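Local coordinates for protein acetone carboxylase alpha subunit (Xanthobacter autotrophicus Py2, PDB 5M45) that belongs to the hydantoinase B/oxoprolinase family, serves as the alpha subunit of a multi-chain carboxylase and carries a bound manganese ion, at residues V176-V182 against V224-W230; T435-G441 against V453-C458. One frame throughout, in Å; residues are numbered along the deposited sequence.

Interaction 1. Residues V176-V182 against V224-W230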
# COMPACT_ATOMS: atom_id res chain seq x y z
N VAL A 176 -6.50 -7.97 12.74
CA VAL A 176 -5.00 -8.10 12.85
C VAL A 176 -4.40 -6.86 13.53
O VAL A 176 -5.03 -5.77 13.54
CB VAL A 176 -4.31 -8.35 11.49
CG1 VAL A 176 -4.94 -9.57 10.81
CG2 VAL A 176 -4.38 -7.12 10.55
N ILE A 177 -3.19 -7.00 14.07
CA ILE A 177 -2.59 -5.94 14.87
C ILE A 177 -2.31 -4.67 14.04
O ILE A 177 -2.62 -3.55 14.49
CB ILE A 177 -1.30 -6.41 15.62
CG1 ILE A 177 -1.63 -7.57 16.55
CG2 ILE A 177 -0.65 -5.22 16.39
CD1 ILE A 177 -0.40 -8.29 17.10
N ASP A 178 -1.74 -4.82 12.85
CA ASP A 178 -1.49 -3.70 11.97
C ASP A 178 -1.46 -4.10 10.51
O ASP A 178 -1.18 -5.29 10.18
CB ASP A 178 -0.22 -2.90 12.35
CG ASP A 178 1.08 -3.46 11.72
OD1 ASP A 178 1.60 -4.50 12.19
OD2 ASP A 178 1.62 -2.85 10.76
N THR A 179 -1.71 -3.10 9.63
CA THR A 179 -1.64 -3.26 8.20
C THR A 179 -0.65 -2.28 7.54
O THR A 179 -0.76 -2.02 6.35
CB THR A 179 -3.04 -3.18 7.52
OG1 THR A 179 -3.78 -2.07 8.01
CG2 THR A 179 -3.83 -4.45 7.81
N GLY A 180 0.33 -1.79 8.28
CA GLY A 180 1.35 -0.95 7.67
C GLY A 180 0.80 0.40 7.23
O GLY A 180 1.10 0.87 6.11
N ALA A 181 0.02 1.03 8.10
CA ALA A 181 -0.36 2.45 7.94
C ALA A 181 0.77 3.33 8.47
O ALA A 181 1.69 2.84 9.13
CB ALA A 181 -1.67 2.75 8.67
N VAL A 182 0.70 4.62 8.15
CA VAL A 182 1.65 5.64 8.64
C VAL A 182 1.82 5.55 10.19
O VAL A 182 2.95 5.50 10.69
CB VAL A 182 1.22 7.06 8.21
CG1 VAL A 182 2.04 8.15 8.92
CG2 VAL A 182 1.32 7.19 6.68
N VAL A 224 3.54 -5.07 6.35
CA VAL A 224 3.07 -4.91 7.74
C VAL A 224 4.27 -4.97 8.71
O VAL A 224 5.34 -5.47 8.38
CB VAL A 224 1.98 -5.97 8.12
CG1 VAL A 224 0.85 -6.01 7.09
CG2 VAL A 224 2.54 -7.38 8.32
N ARG A 225 4.07 -4.39 9.90
CA ARG A 225 5.04 -4.49 10.98
C ARG A 225 5.05 -5.87 11.66
O ARG A 225 6.13 -6.48 11.86
CB ARG A 225 4.83 -3.37 12.02
CG ARG A 225 5.04 -1.96 11.47
CD ARG A 225 4.60 -0.93 12.49
NE ARG A 225 4.71 0.47 12.07
CZ ARG A 225 3.86 1.12 11.29
NH1 ARG A 225 2.81 0.53 10.77
NH2 ARG A 225 4.05 2.43 11.02
N THR A 226 3.85 -6.35 12.03
CA THR A 226 3.69 -7.55 12.88
C THR A 226 3.58 -8.85 12.06
O THR A 226 2.61 -9.62 12.16
CB THR A 226 2.50 -7.37 13.86
OG1 THR A 226 1.31 -7.00 13.13
CG2 THR A 226 2.86 -6.28 14.91
N THR A 227 4.60 -9.10 11.23
CA THR A 227 4.58 -10.18 10.24
C THR A 227 4.17 -11.57 10.78
O THR A 227 3.30 -12.23 10.19
CB THR A 227 5.96 -10.28 9.56
OG1 THR A 227 6.27 -9.01 8.94
CG2 THR A 227 5.96 -11.39 8.50
N ARG A 228 4.80 -12.03 11.86
CA ARG A 228 4.53 -13.37 12.38
C ARG A 228 3.05 -13.47 12.85
O ARG A 228 2.40 -14.47 12.62
CB ARG A 228 5.50 -13.75 13.54
CG ARG A 228 5.26 -15.16 14.07
CD ARG A 228 6.13 -15.57 15.34
NE ARG A 228 6.11 -14.57 16.44
CZ ARG A 228 6.99 -13.55 16.56
NH1 ARG A 228 7.95 -13.33 15.65
NH2 ARG A 228 6.90 -12.70 17.61
N TYR A 229 2.55 -12.40 13.48
CA TYR A 229 1.17 -12.35 13.99
C TYR A 229 0.18 -12.36 12.83
O TYR A 229 -0.79 -13.12 12.85
CB TYR A 229 0.97 -11.11 14.89
CG TYR A 229 1.83 -11.15 16.14
CD1 TYR A 229 3.10 -10.54 16.13
CD2 TYR A 229 1.38 -11.73 17.33
CE1 TYR A 229 3.93 -10.58 17.25
CE2 TYR A 229 2.18 -11.75 18.46
CZ TYR A 229 3.44 -11.15 18.43
OH TYR A 229 4.24 -11.18 19.55
N TRP A 230 0.48 -11.56 11.80
CA TRP A 230 -0.25 -11.57 10.50
C TRP A 230 -0.37 -13.01 9.90
O TRP A 230 -1.45 -13.43 9.48
CB TRP A 230 0.45 -10.62 9.47
CG TRP A 230 -0.00 -10.79 8.07
CD1 TRP A 230 0.44 -11.71 7.17
CD2 TRP A 230 -1.05 -10.05 7.41
NE1 TRP A 230 -0.24 -11.59 5.98
CE2 TRP A 230 -1.17 -10.59 6.11
CE3 TRP A 230 -1.90 -9.01 7.78
CZ2 TRP A 230 -2.08 -10.09 5.16
CZ3 TRP A 230 -2.80 -8.48 6.83
CH2 TRP A 230 -2.88 -9.06 5.53
O HOH W 1 -0.67 -7.98 11.40
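The guanidinium of Arg225 meets Ala181 O, Val182 O and Asp178 OD2 at its edge, near its plane. The motif is an Asx turn at Asp178, in a buried loop packed against the start of helix 227-255. Gly180 N closes the turn by bonding to Asp178 OD2. The Trp230 ring has Val224 CG1 over one face, offset toward the rim. At its edge it meets Val176 CG2, 4.2 Å from Trp230 CE3, and a water. The Tyr229 ring takes an off-centre CH-pi contact from Ile177 CD1.

The Asp178 carboxylate grips the backbone just before the helix. Its two syn lone pairs face two successive amides. Arg225 N gives a nearly straight bond (168°) to Asp178 OD2 at 3.0 Å, and Thr226 N bonds to OD1 at 2.9 Å. Asp178 CG lies between its own backbone N and carbonyl carbon, which turns the carboxylate to these amides. Arg225 NH1 also forms a long salt bridge to Asp178 OD2, 3.6 Å, with the two flat groups 69° apart. The extended Arg225 chain carries NH1 and NH2 to Ala181 O. They grip it end-on, and that oxygen lies in the guanidinium plane.

Arg393 of a second subunit, another copy of this protein, bonds to Val224 O and Arg225 O, just before the helix. Val176 follows the manganese ligand His175. The water donates to Asp178 O and to Thr226 OG1. That hydroxyl itself donates to Asp178 OD1 at 2.7 Å, on the anti side and 20° out of the carboxylate plane.

Interaction 2. Residues T435-G441 against V453-C458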
# COMPACT_ATOMS: atom_id res chain seq x y z
N THR A 435 -16.17 3.29 22.60
CA THR A 435 -15.21 2.18 22.75
C THR A 435 -13.76 2.70 22.54
O THR A 435 -13.23 2.67 21.41
CB THR A 435 -15.54 1.03 21.77
OG1 THR A 435 -15.33 1.44 20.41
CG2 THR A 435 -16.92 0.56 21.96
N SER A 436 -13.18 3.22 23.61
CA SER A 436 -11.82 3.85 23.61
C SER A 436 -11.39 4.00 25.08
O SER A 436 -12.22 3.76 25.96
CB SER A 436 -11.87 5.19 22.87
OG SER A 436 -12.62 6.18 23.59
N ASN A 437 -10.15 4.37 25.42
CA ASN A 437 -8.96 4.63 24.57
C ASN A 437 -8.37 3.38 23.93
O ASN A 437 -8.45 2.31 24.51
CB ASN A 437 -7.87 5.25 25.45
CG ASN A 437 -6.59 5.60 24.67
OD1 ASN A 437 -6.58 6.51 23.83
ND2 ASN A 437 -5.50 4.90 25.00
N TRP A 438 -7.74 3.55 22.77
CA TRP A 438 -6.91 2.54 22.11
C TRP A 438 -5.40 2.83 22.29
O TRP A 438 -4.83 3.75 21.65
CB TRP A 438 -7.27 2.45 20.61
CG TRP A 438 -8.67 2.04 20.34
CD1 TRP A 438 -9.75 2.88 20.12
CD2 TRP A 438 -9.19 0.69 20.25
NE1 TRP A 438 -10.88 2.15 19.91
CE2 TRP A 438 -10.59 0.81 20.01
CE3 TRP A 438 -8.63 -0.57 20.40
CZ2 TRP A 438 -11.43 -0.30 19.87
CZ3 TRP A 438 -9.47 -1.72 20.26
CH2 TRP A 438 -10.87 -1.56 19.97
N LEU A 439 -4.77 2.08 23.20
CA LEU A 439 -3.34 2.18 23.44
C LEU A 439 -2.59 1.62 22.22
O LEU A 439 -2.81 0.48 21.84
CB LEU A 439 -2.92 1.43 24.73
CG LEU A 439 -1.44 1.37 25.13
CD1 LEU A 439 -1.26 1.21 26.63
CD2 LEU A 439 -0.63 0.27 24.41
N GLN A 440 -1.76 2.45 21.61
CA GLN A 440 -1.06 2.08 20.34
C GLN A 440 0.37 2.59 20.33
O GLN A 440 0.72 3.49 21.09
CB GLN A 440 -1.80 2.68 19.15
CG GLN A 440 -3.20 2.09 18.95
CD GLN A 440 -3.97 2.82 17.87
OE1 GLN A 440 -3.84 2.53 16.68
NE2 GLN A 440 -4.76 3.81 18.28
N GLY A 441 1.18 2.02 19.47
CA GLY A 441 2.59 2.36 19.32
C GLY A 441 3.40 1.33 18.57
O GLY A 441 2.90 0.26 18.23
N VAL A 453 1.76 -2.32 18.72
CA VAL A 453 0.78 -2.71 19.75
C VAL A 453 -0.58 -2.03 19.50
O VAL A 453 -0.66 -0.96 18.86
CB VAL A 453 1.27 -2.45 21.19
CG1 VAL A 453 2.58 -3.18 21.43
CG2 VAL A 453 1.49 -0.97 21.50
N ASN A 454 -1.63 -2.69 19.98
CA ASN A 454 -2.99 -2.19 19.89
C ASN A 454 -3.83 -2.91 20.95
O ASN A 454 -4.38 -3.97 20.69
CB ASN A 454 -3.58 -2.39 18.50
CG ASN A 454 -4.90 -1.62 18.30
OD1 ASN A 454 -4.91 -0.55 17.72
ND2 ASN A 454 -6.01 -2.19 18.79
N SER A 455 -3.92 -2.33 22.15
CA SER A 455 -4.57 -2.99 23.27
C SER A 455 -6.08 -3.09 23.07
O SER A 455 -6.76 -2.05 22.75
CB SER A 455 -4.33 -2.25 24.59
OG SER A 455 -5.03 -2.89 25.63
N PHE A 456 -6.62 -4.29 23.32
CA PHE A 456 -8.08 -4.53 23.34
C PHE A 456 -8.68 -4.52 24.78
O PHE A 456 -9.75 -5.09 25.02
CB PHE A 456 -8.45 -5.80 22.53
CG PHE A 456 -8.82 -5.52 21.09
CD1 PHE A 456 -7.85 -5.16 20.16
CD2 PHE A 456 -10.14 -5.64 20.64
CE1 PHE A 456 -8.19 -4.89 18.85
CE2 PHE A 456 -10.48 -5.37 19.35
CZ PHE A 456 -9.51 -5.01 18.43
N GLU A 457 -8.05 -3.76 25.69
CA GLU A 457 -8.67 -3.46 26.98
C GLU A 457 -10.02 -2.75 26.76
O GLU A 457 -10.91 -2.96 27.56
CB GLU A 457 -7.74 -2.63 27.91
CG GLU A 457 -6.67 -3.49 28.58
CD GLU A 457 -5.86 -2.79 29.66
OE1 GLU A 457 -5.63 -1.56 29.62
OE2 GLU A 457 -5.45 -3.53 30.60
N CYS A 458 -10.18 -1.97 25.66
CA CYS A 458 -11.44 -1.29 25.39
C CYS A 458 -12.47 -2.15 24.62
O CYS A 458 -13.43 -1.62 24.01
CB CYS A 458 -11.24 0.09 24.73
SG CYS A 458 -10.20 0.03 23.24
O HOH W 2 -6.79 0.04 24.65
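Leu439 O accepts from Ser455 N at 3.0 Å, and Gly441 O accepts from Val453 N at 2.9 Å. These backbone bonds join the two arms of an antiparallel beta hairpin. Gln440 and Asn454 form the non-hydrogen-bonded pair, Gly441 and Val453 the hydrogen-bonded one. Water 2 extends the link, donating to Asn437 O and Ser455 O and accepting from Leu439 N.

Aromatic and sulfur contacts gather on Trp438. Cys458 SG sits tightly over the centre of its six-membered ring, 3.1 Å from the centroid and only 11° off the normal. Cys458 chi1 of 53° sets the sulfur between its own backbone N and carbonyl carbon, and this rotation carries SG over the Trp438 ring. The edge of the same ring points at the face of Phe456 in a T-shaped pair, centroids 4.9 Å apart and planes at 74°. Trp438 CZ3 lies over the middle of the Phe456 ring.

One apolar contact is Leu439 CD2 against Val453 CG2, 3.8 Å apart. Among polar side chains, Gln440 and Asn454 run side by side, but Asn454 OD1 takes its hydrogen bond from Ser186 N. Ser455 OG accepts from Glu457 N, an ST turn.

The Phe456 side chain is about 5 Å from the manganese. Glu457 forms salt bridges to Arg502 of strand 497-504 and Arg524 of strand 520-526. Strand 440-442 lies between strands 450-454 and 532-535, and Leu439 packs on strand 617-621.

How the interactions relate
Both contacts are buried, but interaction 2 lies nearer the middle of the chain. Interaction 1 is further out, where a second copy of the protein meets it; no other chain touches interaction 2. They hold different elements: a loop to the start of a helix in interaction 1, two hairpin arms in interaction 2. Interaction 1 relies on a carboxylate, a guanidinium and a hydroxyl, with apolar packing around them; interaction 2 relies on strand pairing and ring packing. Their centres are about 15 Å apart. Ser186 bonds to both, through OG to Ile177 O and through N to Asn454 OD1. Arg225 packs on strand 450-454, and both contacts lie near the manganese, Phe456 closer than Val176.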